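PDB 2AVT: DNA polymerase III beta subunit from Streptococcus pyogenes, which probably forms, as a dimer, the ring-shaped sliding clamp that encircles DNA and tethers the replicative polymerase to its template. Local coordinates for residues 142-146 / 211-217; 38-43 / 67-72. All coordinates share one frame; numbering follows the deposited sequence.

Interaction 1: 142-146 / 211-217; sequences LKSII and FSAVFTD
Lys143 leaves its helix with CG anti to the carbonyl carbon (chi1 -74°) and then runs fully extended, which carries NZ across to the end of helix 205-214 and the residues that follow it, where Ser212, Phe215 and Asp217 receive it. Lys143 NZ donates to Ser212 O at 3.0 Å, meeting a lone pair in the carbonyl plane (C=O···N 142°), and gives a weak hydrogen bond to Phe215 O. Its third partner is acidic: NZ and Asp217 OD1 form a salt bridge of 2.8 Å, with the nitrogen 38° out of the carboxylate plane. Three acceptors thus surround the nitrogen, the Phe215 carbonyl only weakly bonded. Phe215 is the first residue to leave helical angles, so the lysine charge sits at a helix C-terminus, where it would be expected to offset the negative end of the helix dipole. Closer to the backbones, one water lies between the helices, donating to Lys143 O at 2.7 Å and sitting very close to Ser212 OG, a spacing short enough to be doubtful.

Beneath this polar layer the contact is apolar and centres on the Phe211 ring. Leu142 lies across it, CD2 coming obliquely to within 3.3 Å of Phe211 CZ, a tight approach. Ile146 CD1 meets Phe211 CD1 at 3.6 Å, again obliquely, while Lys143 CG passes by the ring edge. Phe215 CD2 sits over one face of the same ring, near its margin.

The contact pairs helices 139-149 and 205-214, both within the central domain. Phe233 also meets the Phe211 ring, Phe215 packs on strand 238-243, and Ile145 of helix 139-149 packs on strands 174-180 and 184-191.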
loop_
_atom_site.group_PDB
_atom_site.type_symbol
_atom_site.label_atom_id
_atom_site.label_comp_id
_atom_site.label_asym_id
_atom_site.label_seq_id
_atom_site.Cartn_x
_atom_site.Cartn_y
_atom_site.Cartn_z
ATOM N N LEU A 142 -10.986 -25.200 -7.831
ATOM C CA LEU A 142 -10.860 -24.984 -6.401
ATOM C C LEU A 142 -10.787 -23.486 -6.108
ATOM O O LEU A 142 -11.450 -22.990 -5.199
ATOM C CB LEU A 142 -9.612 -25.706 -5.890
ATOM C CG LEU A 142 -9.585 -26.168 -4.435
ATOM C CD1 LEU A 142 -10.925 -26.780 -4.039
ATOM C CD2 LEU A 142 -8.462 -27.178 -4.271
ATOM N N LYS A 143 -10.005 -22.766 -6.901
ATOM C CA LYS A 143 -9.860 -21.327 -6.710
ATOM C C LYS A 143 -11.171 -20.594 -6.941
ATOM O O LYS A 143 -11.426 -19.559 -6.323
ATOM C CB LYS A 143 -8.802 -20.754 -7.656
ATOM C CG LYS A 143 -7.368 -21.081 -7.289
ATOM C CD LYS A 143 -6.421 -20.153 -8.053
ATOM C CE LYS A 143 -4.967 -20.457 -7.752
ATOM N NZ LYS A 143 -4.057 -19.413 -8.327
ATOM N N SER A 144 -11.988 -21.122 -7.850
ATOM C CA SER A 144 -13.277 -20.518 -8.164
ATOM C C SER A 144 -14.228 -20.660 -6.988
ATOM O O SER A 144 -14.954 -19.725 -6.656
ATOM C CB SER A 144 -13.894 -21.185 -9.391
ATOM O OG SER A 144 -15.179 -20.651 -9.636
ATOM N N ILE A 145 -14.221 -21.838 -6.373
ATOM C CA ILE A 145 -15.063 -22.136 -5.213
ATOM C C ILE A 145 -14.687 -21.219 -4.044
ATOM O O ILE A 145 -15.552 -20.686 -3.343
ATOM C CB ILE A 145 -14.878 -23.612 -4.767
ATOM C CG1 ILE A 145 -15.446 -24.557 -5.835
ATOM C CG2 ILE A 145 -15.533 -23.837 -3.420
ATOM C CD1 ILE A 145 -15.095 -26.032 -5.621
ATOM N N ILE A 146 -13.383 -21.039 -3.846
ATOM C CA ILE A 146 -12.870 -20.193 -2.778
ATOM C C ILE A 146 -13.282 -18.731 -2.920
ATOM O O ILE A 146 -13.813 -18.139 -1.978
ATOM C CB ILE A 146 -11.334 -20.272 -2.719
ATOM C CG1 ILE A 146 -10.922 -21.695 -2.344
ATOM C CG2 ILE A 146 -10.788 -19.234 -1.726
ATOM C CD1 ILE A 146 -9.453 -21.968 -2.417
ATOM N N PHE A 211 -4.511 -20.520 -0.057
ATOM C CA PHE A 211 -4.396 -21.601 -1.035
ATOM C C PHE A 211 -4.272 -20.990 -2.428
ATOM O O PHE A 211 -3.391 -21.358 -3.208
ATOM C CB PHE A 211 -5.637 -22.499 -1.015
ATOM C CG PHE A 211 -5.678 -23.504 -2.142
ATOM C CD1 PHE A 211 -6.242 -23.174 -3.364
ATOM C CD2 PHE A 211 -5.128 -24.766 -1.989
ATOM C CE1 PHE A 211 -6.251 -24.086 -4.417
ATOM C CE2 PHE A 211 -5.136 -25.685 -3.038
ATOM C CZ PHE A 211 -5.698 -25.339 -4.252
ATOM N N SER A 212 -5.169 -20.057 -2.730
ATOM C CA SER A 212 -5.194 -19.394 -4.028
ATOM C C SER A 212 -3.912 -18.638 -4.328
ATOM O O SER A 212 -3.462 -18.580 -5.476
ATOM C CB SER A 212 -6.383 -18.431 -4.104
ATOM O OG SER A 212 -7.609 -19.141 -4.104
ATOM N N ALA A 213 -3.323 -18.057 -3.291
ATOM C CA ALA A 213 -2.095 -17.297 -3.459
ATOM C C ALA A 213 -0.879 -18.197 -3.626
ATOM O O ALA A 213 0.063 -17.844 -4.330
ATOM C CB ALA A 213 -1.889 -16.355 -2.263
ATOM N N VAL A 214 -0.906 -19.363 -2.995
ATOM C CA VAL A 214 0.225 -20.283 -3.051
ATOM C C VAL A 214 0.319 -21.151 -4.307
ATOM O O VAL A 214 1.412 -21.354 -4.840
ATOM C CB VAL A 214 0.230 -21.204 -1.817
ATOM C CG1 VAL A 214 1.418 -22.148 -1.877
ATOM C CG2 VAL A 214 0.281 -20.355 -0.542
ATOM N N PHE A 215 -0.811 -21.684 -4.765
ATOM C CA PHE A 215 -0.808 -22.515 -5.960
ATOM C C PHE A 215 -1.040 -21.658 -7.203
ATOM O O PHE A 215 -2.142 -21.154 -7.428
ATOM C CB PHE A 215 -1.872 -23.615 -5.863
ATOM C CG PHE A 215 -1.548 -24.681 -4.845
ATOM C CD1 PHE A 215 -0.748 -25.762 -5.183
ATOM C CD2 PHE A 215 -2.010 -24.582 -3.541
ATOM C CE1 PHE A 215 -0.412 -26.724 -4.247
ATOM C CE2 PHE A 215 -1.678 -25.542 -2.599
ATOM C CZ PHE A 215 -0.878 -26.614 -2.954
ATOM N N THR A 216 0.015 -21.481 -7.995
ATOM C CA THR A 216 -0.067 -20.684 -9.215
ATOM C C THR A 216 -0.852 -21.411 -10.301
ATOM O O THR A 216 -0.952 -22.639 -10.309
ATOM C CB THR A 216 1.338 -20.316 -9.738
ATOM O OG1 THR A 216 2.200 -21.458 -9.647
ATOM C CG2 THR A 216 1.919 -19.176 -8.919
ATOM N N ASP A 217 -1.403 -20.634 -11.221
ATOM C CA ASP A 217 -2.231 -21.169 -12.290
ATOM C C ASP A 217 -1.573 -22.153 -13.241
ATOM O O ASP A 217 -2.266 -22.919 -13.910
ATOM C CB ASP A 217 -2.860 -20.006 -13.047
ATOM C CG ASP A 217 -3.504 -19.008 -12.102
ATOM O OD1 ASP A 217 -4.189 -19.467 -11.161
ATOM O OD2 ASP A 217 -3.326 -17.783 -12.282
HETATM O O HOH W 1 -9.635 -18.038 -5.083
#

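Interaction 2: 38-43 / 67-72; sequences VTSTGV and LLITSP
Ile69 drives its CD1 methyl into the mouth of a tight hairpin, to 3.1 Å from Thr39 O, a notably short and perhaps partly model-dependent approach of a methyl to a carbonyl oxygen, and to 3.6 Å from Gly42 O. These two carbonyls belong to the type I turn from Thr39 to Gly42 that joins strands 33-39 and 42-48. Thr39 N donates to Gly42 O at 2.9 Å, whereas the return bond from Gly42 N to Thr39 O is weak. Gly42 adopts backbone angles at which a side chain would collide with the preceding carbonyl.

With Ile69 CG1 anti to the carbonyl carbon (chi1 -66°) and CD1 extended beyond it, the methyl reaches the turn and CG2 faces Val38, whose CG1 lies 3.7 Å from it; the two side chains run antiparallel alongside one another. On the neighbouring hairpin strand, Val43 CG2 touches both Ile69 CD1 and Leu67 CD1, the latter at 3.9 Å. Phe4 of strand 3-7 continues this apolar layer under Val38, Leu67 and Ile69. Thr70 and Ser71 form a classic beta bulge opposite Gln3, just before the chain passes into strand 73-78.

There Pro72 CA makes a CH···O contact with Val38 O at 3.3 Å. Between 38-43 and 67-72 the chemistry is therefore apolar packing plus one CH···O contact, while backbone bonding of Val38 with Gly73 ties the chain just beyond.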
loop_
_atom_site.group_PDB
_atom_site.type_symbol
_atom_site.label_atom_id
_atom_site.label_comp_id
_atom_site.label_asym_id
_atom_site.label_seq_id
_atom_site.Cartn_x
_atom_site.Cartn_y
_atom_site.Cartn_z
ATOM N N VAL A 38 17.975 -29.370 3.009
ATOM C CA VAL A 38 18.622 -29.657 1.747
ATOM C C VAL A 38 18.849 -31.156 1.605
ATOM O O VAL A 38 19.523 -31.775 2.436
ATOM C CB VAL A 38 19.973 -28.912 1.647
ATOM C CG1 VAL A 38 20.633 -29.207 0.315
ATOM C CG2 VAL A 38 19.752 -27.402 1.820
ATOM N N THR A 39 18.261 -31.741 0.563
ATOM C CA THR A 39 18.418 -33.170 0.306
ATOM C C THR A 39 19.024 -33.382 -1.075
ATOM O O THR A 39 19.239 -32.425 -1.827
ATOM C CB THR A 39 17.070 -33.914 0.398
ATOM O OG1 THR A 39 16.232 -33.542 -0.701
ATOM C CG2 THR A 39 16.366 -33.560 1.697
ATOM N N SER A 40 19.298 -34.636 -1.416
ATOM C CA SER A 40 19.904 -34.947 -2.705
ATOM C C SER A 40 19.066 -34.526 -3.906
ATOM O O SER A 40 19.595 -34.195 -4.971
ATOM C CB SER A 40 20.180 -36.446 -2.790
ATOM O OG SER A 40 20.922 -36.881 -1.666
ATOM N N THR A 41 17.753 -34.519 -3.734
ATOM C CA THR A 41 16.876 -34.184 -4.837
ATOM C C THR A 41 16.311 -32.769 -4.855
ATOM O O THR A 41 15.562 -32.415 -5.763
ATOM C CB THR A 41 15.718 -35.180 -4.893
ATOM O OG1 THR A 41 15.080 -35.232 -3.613
ATOM C CG2 THR A 41 16.235 -36.570 -5.244
ATOM N N GLY A 42 16.655 -31.950 -3.866
ATOM C CA GLY A 42 16.134 -30.592 -3.869
ATOM C C GLY A 42 16.257 -29.845 -2.554
ATOM O O GLY A 42 16.756 -30.371 -1.558
ATOM N N VAL A 43 15.802 -28.598 -2.567
ATOM C CA VAL A 43 15.834 -27.753 -1.382
ATOM C C VAL A 43 14.396 -27.544 -0.932
ATOM O O VAL A 43 13.593 -26.933 -1.632
ATOM C CB VAL A 43 16.504 -26.396 -1.697
ATOM C CG1 VAL A 43 16.251 -25.400 -0.561
ATOM C CG2 VAL A 43 18.015 -26.604 -1.895
ATOM N N LEU A 67 19.936 -25.011 -9.788
ATOM C CA LEU A 67 20.201 -25.396 -8.413
ATOM C C LEU A 67 21.183 -26.547 -8.425
ATOM O O LEU A 67 20.939 -27.567 -9.070
ATOM C CB LEU A 67 18.908 -25.856 -7.723
ATOM C CG LEU A 67 19.085 -26.627 -6.411
ATOM C CD1 LEU A 67 19.682 -25.708 -5.354
ATOM C CD2 LEU A 67 17.741 -27.174 -5.941
ATOM N N LEU A 68 22.294 -26.380 -7.722
ATOM C CA LEU A 68 23.299 -27.423 -7.631
ATOM C C LEU A 68 23.544 -27.656 -6.151
ATOM O O LEU A 68 23.936 -26.739 -5.425
ATOM C CB LEU A 68 24.600 -26.988 -8.321
ATOM C CG LEU A 68 25.799 -27.906 -8.041
ATOM C CD1 LEU A 68 25.430 -29.347 -8.389
ATOM C CD2 LEU A 68 27.018 -27.458 -8.857
ATOM N N ILE A 69 23.301 -28.885 -5.713
ATOM C CA ILE A 69 23.475 -29.260 -4.320
ATOM C C ILE A 69 24.738 -30.077 -4.112
ATOM O O ILE A 69 24.959 -31.099 -4.766
ATOM C CB ILE A 69 22.259 -30.056 -3.827
ATOM C CG1 ILE A 69 21.026 -29.139 -3.817
ATOM C CG2 ILE A 69 22.546 -30.650 -2.465
ATOM C CD1 ILE A 69 19.734 -29.831 -3.424
ATOM N N THR A 70 25.555 -29.618 -3.174
ATOM C CA THR A 70 26.830 -30.242 -2.852
ATOM C C THR A 70 26.815 -31.063 -1.575
ATOM O O THR A 70 27.483 -32.094 -1.493
ATOM C CB THR A 70 27.913 -29.170 -2.721
ATOM O OG1 THR A 70 28.214 -28.649 -4.018
ATOM C CG2 THR A 70 29.167 -29.737 -2.078
ATOM N N SER A 71 26.063 -30.604 -0.578
ATOM C CA SER A 71 25.988 -31.305 0.696
ATOM C C SER A 71 24.635 -31.087 1.377
ATOM O O SER A 71 24.061 -29.998 1.316
ATOM C CB SER A 71 27.124 -30.839 1.610
ATOM O OG SER A 71 27.135 -31.578 2.821
ATOM N N PRO A 72 24.108 -32.138 2.026
ATOM C CA PRO A 72 22.827 -32.167 2.745
ATOM C C PRO A 72 22.880 -31.379 4.051
ATOM O O PRO A 72 23.959 -31.091 4.563
ATOM C CB PRO A 72 22.601 -33.667 3.008
ATOM C CG PRO A 72 23.471 -34.352 1.989
ATOM C CD PRO A 72 24.700 -33.484 1.973
#

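Interaction 2 comes first along the chain, within the N-terminal domain, and is complete before interaction 1 begins in the central domain. Their centres lie 29 Å apart and their nearest atoms about 13 Å, without touching. Interaction 2 is peripheral, about 32 Å from the chain centre, and packs strand 67-71 of the five-stranded sheet against the 33-39/42-48 hairpin; interaction 1, 7 Å from that centre, pairs two helices. The eight-stranded sheet connects them: it holds the hairpin strands and also strand 238-243, against which Phe215 rests. This sheet runs across both domains, consistent with a continuous outer layer carrying the inner helices of a clamp ring.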